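Local coordinates for Fe-regulated protein B (Neisseria meningitidis, PDB 4AIP) that is a TonB-dependent transporter of the meningococcal outer membrane that takes up iron, possibly in siderophore-bound form, at residues E388-S400 against D425-P437. Numbering follows the deposited sequence.
Sequences EIKPQAFLNSKFS and DEDTVHAYKLSNP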
ATOM      1  N   GLU B 388     -21.084  -3.134  19.946  1.00 11.17           N
ATOM      2  CA  GLU B 388     -20.255  -2.578  20.960  1.00 11.67           C
ATOM      3  C   GLU B 388     -19.410  -1.508  20.327  1.00 12.99           C
ATOM      4  O   GLU B 388     -18.771  -1.733  19.306  1.00 14.38           O
ATOM      5  CB  GLU B 388     -19.320  -3.661  21.533  1.00 10.47           C
ATOM      6  CG  GLU B 388     -18.366  -3.135  22.608  1.00 11.91           C
ATOM      7  CD  GLU B 388     -17.660  -4.221  23.434  1.00 17.28           C
ATOM      8  OE1 GLU B 388     -17.926  -5.454  23.226  1.00 12.75           O
ATOM      9  OE2 GLU B 388     -16.813  -3.841  24.292  1.00 14.29           O
ATOM     10  N   ILE B 389     -19.338  -0.369  20.987  1.00 13.66           N
ATOM     11  CA  ILE B 389     -18.566   0.730  20.535  1.00 15.41           C
ATOM     12  C   ILE B 389     -17.302   0.871  21.369  1.00 17.12           C
ATOM     13  O   ILE B 389     -17.366   0.995  22.580  1.00 17.02           O
ATOM     14  CB  ILE B 389     -19.386   2.016  20.718  1.00 15.96           C
ATOM     15  CG1 ILE B 389     -20.535   2.078  19.735  1.00 19.17           C
ATOM     16  CG2 ILE B 389     -18.532   3.264  20.551  1.00 16.28           C
ATOM     17  CD1 ILE B 389     -21.311   3.380  19.841  1.00 15.57           C
ATOM     18  N   LYS B 390     -16.154   0.958  20.701  1.00 21.79           N
ATOM     19  CA  LYS B 390     -14.889   1.061  21.419  1.00 24.61           C
ATOM     20  C   LYS B 390     -14.106   2.323  21.122  1.00 26.30           C
ATOM     21  O   LYS B 390     -13.498   2.448  20.051  1.00 27.87           O
ATOM     22  CB  LYS B 390     -14.042  -0.139  21.103  1.00 23.74           C
ATOM     23  CG  LYS B 390     -14.859  -1.339  21.041  1.00 21.82           C
ATOM     24  CD  LYS B 390     -14.156  -2.481  20.414  1.00 21.03           C
ATOM     25  CE  LYS B 390     -15.099  -3.665  20.484  1.00 20.74           C
ATOM     26  NZ  LYS B 390     -14.656  -4.870  19.793  1.00 19.00           N
ATOM     27  N   PRO B 391     -14.096   3.273  22.067  1.00 26.62           N
ATOM     28  CA  PRO B 391     -13.177   4.388  21.826  1.00 27.27           C
ATOM     29  C   PRO B 391     -11.783   3.879  22.079  1.00 28.48           C
ATOM     30  O   PRO B 391     -11.604   2.815  22.696  1.00 29.30           O
ATOM     31  CB  PRO B 391     -13.526   5.419  22.922  1.00 25.61           C
ATOM     32  CG  PRO B 391     -14.701   4.903  23.643  1.00 24.90           C
ATOM     33  CD  PRO B 391     -14.775   3.386  23.367  1.00 25.23           C
ATOM     34  N   GLN B 392     -10.809   4.645  21.627  1.00 28.44           N
ATOM     35  CA  GLN B 392      -9.422   4.361  21.896  1.00 28.00           C
ATOM     36  C   GLN B 392      -9.047   4.507  23.358  1.00 29.34           C
ATOM     37  O   GLN B 392      -8.112   3.843  23.825  1.00 29.70           O
ATOM     38  CB  GLN B 392      -8.593   5.345  21.130  1.00 26.05           C
ATOM     39  CG  GLN B 392      -7.143   5.051  21.142  1.00 23.46           C
ATOM     40  CD  GLN B 392      -6.418   5.845  20.038  1.00 23.24           C
ATOM     41  OE1 GLN B 392      -6.214   7.067  20.156  1.00 21.70           O
ATOM     42  NE2 GLN B 392      -6.029   5.150  18.969  1.00 21.73           N
ATOM     43  N   ALA B 393      -9.742   5.408  24.056  1.00 29.66           N
ATOM     44  CA  ALA B 393      -9.449   5.787  25.429  1.00 29.90           C
ATOM     45  C   ALA B 393     -10.584   6.694  25.915  1.00 30.07           C
ATOM     46  O   ALA B 393     -11.057   7.535  25.149  1.00 29.93           O
ATOM     47  CB  ALA B 393      -8.182   6.540  25.474  1.00 30.10           C
ATOM     48  N   PHE B 394     -11.018   6.552  27.173  1.00 29.48           N
ATOM     49  CA  PHE B 394     -12.073   7.425  27.718  1.00 27.93           C
ATOM     50  C   PHE B 394     -11.484   8.676  28.254  1.00 28.52           C
ATOM     51  O   PHE B 394     -10.389   8.642  28.777  1.00 28.71           O
ATOM     52  CB  PHE B 394     -12.927   6.725  28.742  1.00 25.44           C
ATOM     53  CG  PHE B 394     -13.815   5.694  28.156  1.00 23.67           C
ATOM     54  CD1 PHE B 394     -14.973   6.048  27.527  1.00 21.18           C
ATOM     55  CD2 PHE B 394     -13.472   4.349  28.192  1.00 21.86           C
ATOM     56  CE1 PHE B 394     -15.771   5.095  27.009  1.00 21.30           C
ATOM     57  CE2 PHE B 394     -14.297   3.409  27.645  1.00 20.16           C
ATOM     58  CZ  PHE B 394     -15.413   3.773  27.059  1.00 20.12           C
ATOM     59  N   LEU B 395     -12.193   9.795  28.083  1.00 28.79           N
ATOM     60  CA  LEU B 395     -11.567  11.123  28.263  1.00 28.14           C
ATOM     61  C   LEU B 395     -12.140  12.180  29.219  1.00 29.19           C
ATOM     62  O   LEU B 395     -11.569  13.240  29.341  1.00 30.43           O
ATOM     63  CB  LEU B 395     -11.330  11.770  26.902  1.00 25.68           C
ATOM     64  CG  LEU B 395     -10.405  11.139  25.874  1.00 23.73           C
ATOM     65  CD1 LEU B 395     -10.511  11.951  24.644  1.00 22.83           C
ATOM     66  CD2 LEU B 395      -8.976  11.074  26.299  1.00 20.95           C
ATOM     67  N   ASN B 396     -13.374  12.021  29.661  1.00 31.89           N
ATOM     68  CA  ASN B 396     -13.780  11.831  31.029  1.00 33.28           C
ATOM     69  C   ASN B 396     -13.133  12.643  32.123  1.00 33.53           C
ATOM     70  O   ASN B 396     -13.710  13.545  32.694  1.00 34.77           O
ATOM     71  CB  ASN B 396     -13.490  10.378  31.315  1.00 34.44           C
ATOM     72  CG  ASN B 396     -14.618   9.703  31.848  1.00 33.43           C
ATOM     73  OD1 ASN B 396     -15.417  10.294  32.526  1.00 30.33           O
ATOM     74  ND2 ASN B 396     -14.723   8.440  31.540  1.00 34.23           N
ATOM     75  N   SER B 397     -11.920  12.260  32.435  1.00 33.03           N
ATOM     76  CA  SER B 397     -11.179  12.859  33.500  1.00 33.68           C
ATOM     77  C   SER B 397     -10.778  14.251  33.057  1.00 34.36           C
ATOM     78  O   SER B 397     -10.244  15.034  33.850  1.00 34.24           O
ATOM     79  CB  SER B 397      -9.950  11.996  33.805  1.00 33.29           C
ATOM     80  OG  SER B 397      -9.522  11.314  32.626  1.00 36.07           O
ATOM     81  N   LYS B 398     -11.058  14.576  31.793  1.00 35.15           N
ATOM     82  CA  LYS B 398     -10.528  15.815  31.204  1.00 36.02           C
ATOM     83  C   LYS B 398     -11.624  16.842  30.877  1.00 36.05           C
ATOM     84  O   LYS B 398     -11.333  17.956  30.419  1.00 34.16           O
ATOM     85  CB  LYS B 398      -9.637  15.499  30.006  1.00 35.08           C
ATOM     86  CG  LYS B 398      -8.301  14.865  30.382  1.00 39.94           C
ATOM     87  CD  LYS B 398      -7.487  14.596  29.107  1.00 46.51           C
ATOM     88  CE  LYS B 398      -6.004  14.337  29.391  1.00 46.50           C
ATOM     89  NZ  LYS B 398      -5.262  14.813  28.168  1.00 50.36           N
ATOM     90  N   PHE B 399     -12.872  16.404  31.113  1.00 37.49           N
ATOM     91  CA  PHE B 399     -14.093  17.178  30.960  1.00 38.83           C
ATOM     92  C   PHE B 399     -13.933  18.438  31.777  1.00 40.68           C
ATOM     93  O   PHE B 399     -13.467  18.360  32.921  1.00 40.43           O
ATOM     94  CB  PHE B 399     -15.262  16.366  31.495  1.00 37.73           C
ATOM     95  CG  PHE B 399     -16.474  17.189  31.854  1.00 37.96           C
ATOM     96  CD1 PHE B 399     -16.587  17.815  33.119  1.00 36.36           C
ATOM     97  CD2 PHE B 399     -17.527  17.313  30.955  1.00 37.16           C
ATOM     98  CE1 PHE B 399     -17.713  18.567  33.458  1.00 33.04           C
ATOM     99  CE2 PHE B 399     -18.666  18.057  31.295  1.00 41.39           C
ATOM    100  CZ  PHE B 399     -18.747  18.695  32.559  1.00 37.97           C
ATOM    101  N   SER B 400     -14.290  19.584  31.172  1.00 42.81           N
ATOM    102  CA  SER B 400     -14.098  20.916  31.793  1.00 44.76           C
ATOM    103  C   SER B 400     -15.225  21.943  31.499  1.00 44.66           C
ATOM    104  O   SER B 400     -15.606  22.161  30.340  1.00 44.47           O
ATOM    105  CB  SER B 400     -12.723  21.480  31.409  1.00 44.41           C
ATOM    106  OG  SER B 400     -12.862  22.815  30.963  1.00 47.40           O
ATOM    107  N   ASP B 425     -20.440  19.886  38.889  1.00 37.96           N
ATOM    108  CA  ASP B 425     -20.617  19.092  37.647  1.00 37.67           C
ATOM    109  C   ASP B 425     -19.327  18.404  37.182  1.00 37.91           C
ATOM    110  O   ASP B 425     -19.299  17.198  36.861  1.00 36.86           O
ATOM    111  CB  ASP B 425     -21.203  19.966  36.515  1.00 35.96           C
ATOM    112  CG  ASP B 425     -22.747  20.137  36.624  1.00 36.61           C
ATOM    113  OD1 ASP B 425     -23.443  19.228  37.136  1.00 31.60           O
ATOM    114  OD2 ASP B 425     -23.264  21.185  36.171  1.00 35.08           O
ATOM    115  N   GLU B 426     -18.271  19.209  37.168  1.00 38.20           N
ATOM    116  CA  GLU B 426     -16.926  18.782  36.864  1.00 38.72           C
ATOM    117  C   GLU B 426     -16.514  17.597  37.713  1.00 38.34           C
ATOM    118  O   GLU B 426     -15.951  16.603  37.197  1.00 37.60           O
ATOM    119  CB  GLU B 426     -15.958  19.944  37.117  1.00 40.16           C
ATOM    120  CG  GLU B 426     -15.460  20.711  35.897  1.00 39.04           C
ATOM    121  CD  GLU B 426     -14.454  21.755  36.308  1.00 38.78           C
ATOM    122  OE1 GLU B 426     -13.810  21.597  37.378  1.00 39.75           O
ATOM    123  OE2 GLU B 426     -14.328  22.751  35.584  1.00 39.67           O
ATOM    124  N   ASP B 427     -16.792  17.686  39.013  1.00 38.33           N
ATOM    125  CA  ASP B 427     -16.395  16.588  39.894  1.00 39.50           C
ATOM    126  C   ASP B 427     -17.163  15.316  39.637  1.00 38.68           C
ATOM    127  O   ASP B 427     -16.585  14.239  39.801  1.00 38.26           O
ATOM    128  CB  ASP B 427     -16.388  16.988  41.364  1.00 41.24           C
ATOM    129  CG  ASP B 427     -15.260  17.986  41.668  1.00 45.75           C
ATOM    130  OD1 ASP B 427     -14.174  17.811  41.046  1.00 43.61           O
ATOM    131  OD2 ASP B 427     -15.468  18.930  42.492  1.00 46.67           O
ATOM    132  N   THR B 428     -18.427  15.441  39.177  1.00 37.35           N
ATOM    133  CA  THR B 428     -19.254  14.268  38.801  1.00 35.44           C
ATOM    134  C   THR B 428     -18.684  13.519  37.563  1.00 34.57           C
ATOM    135  O   THR B 428     -18.458  12.304  37.586  1.00 34.05           O
ATOM    136  CB  THR B 428     -20.743  14.658  38.575  1.00 35.52           C
ATOM    137  OG1 THR B 428     -21.100  15.734  39.450  1.00 33.91           O
ATOM    138  CG2 THR B 428     -21.694  13.444  38.811  1.00 34.69           C
ATOM    139  N   VAL B 429     -18.449  14.246  36.483  1.00 32.87           N
ATOM    140  CA  VAL B 429     -17.981  13.601  35.272  1.00 32.25           C
ATOM    141  C   VAL B 429     -16.708  12.806  35.606  1.00 32.17           C
ATOM    142  O   VAL B 429     -16.658  11.600  35.346  1.00 30.99           O
ATOM    143  CB  VAL B 429     -17.781  14.617  34.120  1.00 31.80           C
ATOM    144  CG1 VAL B 429     -17.143  13.955  32.893  1.00 31.51           C
ATOM    145  CG2 VAL B 429     -19.115  15.247  33.728  1.00 31.34           C
ATOM    146  N   HIS B 430     -15.720  13.474  36.228  1.00 32.19           N
ATOM    147  CA  HIS B 430     -14.456  12.839  36.648  1.00 30.96           C
ATOM    148  C   HIS B 430     -14.611  11.582  37.484  1.00 31.97           C
ATOM    149  O   HIS B 430     -13.761  10.694  37.430  1.00 32.38           O
ATOM    150  CB  HIS B 430     -13.557  13.847  37.348  1.00 29.89           C
ATOM    151  CG  HIS B 430     -13.268  15.052  36.520  1.00 29.20           C
ATOM    152  ND1 HIS B 430     -13.061  16.296  37.067  1.00 29.11           N
ATOM    153  CD2 HIS B 430     -13.211  15.214  35.174  1.00 29.81           C
ATOM    154  CE1 HIS B 430     -12.854  17.168  36.093  1.00 32.44           C
ATOM    155  NE2 HIS B 430     -12.948  16.537  34.932  1.00 27.74           N
ATOM    156  N   ALA B 431     -15.724  11.512  38.211  1.00 32.72           N
ATOM    157  CA  ALA B 431     -16.051  10.436  39.127  1.00 32.97           C
ATOM    158  C   ALA B 431     -16.543   9.182  38.416  1.00 33.21           C
ATOM    159  O   ALA B 431     -16.583   8.108  39.010  1.00 33.75           O
ATOM    160  CB  ALA B 431     -17.119  10.918  40.099  1.00 34.53           C
ATOM    161  N   TYR B 432     -16.935   9.309  37.151  1.00 32.22           N
ATOM    162  CA  TYR B 432     -17.397   8.152  36.399  1.00 29.98           C
ATOM    163  C   TYR B 432     -16.233   7.392  35.891  1.00 30.73           C
ATOM    164  O   TYR B 432     -15.170   7.956  35.497  1.00 32.03           O
ATOM    165  CB  TYR B 432     -18.201   8.540  35.199  1.00 27.66           C
ATOM    166  CG  TYR B 432     -19.638   8.666  35.499  1.00 30.66           C
ATOM    167  CD1 TYR B 432     -20.442   7.533  35.630  1.00 32.93           C
ATOM    168  CD2 TYR B 432     -20.222   9.925  35.704  1.00 33.14           C
ATOM    169  CE1 TYR B 432     -21.803   7.646  35.913  1.00 32.90           C
ATOM    170  CE2 TYR B 432     -21.575  10.040  36.000  1.00 33.37           C
ATOM    171  CZ  TYR B 432     -22.363   8.894  36.087  1.00 36.37           C
ATOM    172  OH  TYR B 432     -23.716   9.004  36.362  1.00 39.05           O
ATOM    173  N   LYS B 433     -16.444   6.097  35.887  1.00 27.84           N
ATOM    174  CA  LYS B 433     -15.534   5.211  35.221  1.00 28.27           C
ATOM    175  C   LYS B 433     -16.325   4.570  34.109  1.00 28.90           C
ATOM    176  O   LYS B 433     -17.303   3.810  34.342  1.00 29.56           O
ATOM    177  CB  LYS B 433     -15.041   4.138  36.192  1.00 26.86           C
ATOM    178  CG  LYS B 433     -14.666   4.701  37.572  1.00 24.85           C
ATOM    179  CD  LYS B 433     -15.270   3.830  38.712  1.00 25.26           C
ATOM    180  CE  LYS B 433     -14.346   2.576  38.926  1.00 25.16           C
ATOM    181  NZ  LYS B 433     -14.957   1.647  39.950  1.00 25.28           N
ATOM    182  N   LEU B 434     -15.904   4.865  32.898  1.00 28.28           N
ATOM    183  CA  LEU B 434     -16.730   4.526  31.772  1.00 27.88           C
ATOM    184  C   LEU B 434     -16.318   3.225  31.140  1.00 28.21           C
ATOM    185  O   LEU B 434     -15.159   2.863  31.185  1.00 29.76           O
ATOM    186  CB  LEU B 434     -16.702   5.658  30.758  1.00 25.75           C
ATOM    187  CG  LEU B 434     -17.110   7.028  31.268  1.00 24.04           C
ATOM    188  CD1 LEU B 434     -16.905   8.064  30.173  1.00 22.39           C
ATOM    189  CD2 LEU B 434     -18.578   7.031  31.683  1.00 22.40           C
ATOM    190  N   SER B 435     -17.286   2.552  30.536  1.00 28.57           N
ATOM    191  CA  SER B 435     -17.103   1.297  29.817  1.00 27.88           C
ATOM    192  C   SER B 435     -17.644   1.476  28.408  1.00 27.86           C
ATOM    193  O   SER B 435     -18.429   2.395  28.133  1.00 28.54           O
ATOM    194  CB  SER B 435     -17.882   0.171  30.502  1.00 25.57           C
ATOM    195  OG  SER B 435     -18.671   0.689  31.546  1.00 26.11           O
ATOM    196  N   ASN B 436     -17.233   0.587  27.513  1.00 26.75           N
ATOM    197  CA  ASN B 436     -17.756   0.539  26.155  1.00 25.87           C
ATOM    198  C   ASN B 436     -19.259   0.365  26.190  1.00 25.59           C
ATOM    199  O   ASN B 436     -19.726  -0.520  26.886  1.00 27.07           O
ATOM    200  CB  ASN B 436     -17.200  -0.663  25.427  1.00 24.23           C
ATOM    201  CG  ASN B 436     -15.735  -0.551  25.092  1.00 21.45           C
ATOM    202  OD1 ASN B 436     -15.083   0.447  25.334  1.00 19.74           O
ATOM    203  ND2 ASN B 436     -15.217  -1.605  24.504  1.00 19.05           N
ATOM    204  N   PRO B 437     -20.018   1.203  25.453  1.00 23.02           N
ATOM    205  CA  PRO B 437     -21.473   1.029  25.365  1.00 22.47           C
ATOM    206  C   PRO B 437     -21.796  -0.157  24.510  1.00 22.65           C
ATOM    207  O   PRO B 437     -21.094  -0.436  23.540  1.00 23.06           O
ATOM    208  CB  PRO B 437     -21.966   2.301  24.644  1.00 21.77           C
ATOM    209  CG  PRO B 437     -20.843   3.211  24.548  1.00 21.25           C
ATOM    210  CD  PRO B 437     -19.567   2.383  24.696  1.00 22.55           C
TER
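Asn-436 ND2 gives a nearly straight hydrogen bond to Glu-388 OE2 (2.8 Å). The acceptor lies close to the amide plane and receives the proton on its anti side, with the two flat groups turned 65° apart. With CG opposite the backbone N (chi1 178°) and the chain extended beyond it, Glu-388 is long enough to bring its carboxylate to this amide. Asparagine suits the facing place because its short side chain carries an N-H donor, while CB packs against Ile-389 O. Next to it the backbones join through Ile-389 N and Pro-437 O (3.1 Å), and the Ile-389 side chain rests on the proline ring, two apolar groups fitted to a buried spot.

Farther along, Phe-394 lays one ring face on Leu-434, whose CB stands 3.9 Å from the centroid, toward the rim. At the helical end Val-429 puts CG2 almost exactly over the centre of the Phe-399 ring, 3.4 Å from its centroid, while CG1 presses on Phe-399 CB; a beta-branched residue can thus cover both ring and stem. Glu-426 CA borders the ring edge, and its carboxylate forms a salt bridge with Arg-423. His-430 NE2 donates a bent bond to a lone pair of Phe-399 O (2.8 Å, 143°), so an imidazole N-H ties the helix to the loop backbone.

The polar pair sits where strand 376-390 ends and antiparallel strand 438-452 begins, probably the base of an extracellular loop, as in other TonB-dependent barrels; helix 420-431 packs on the outgoing arm farther out, and Leu-434 also touches strand 522-525.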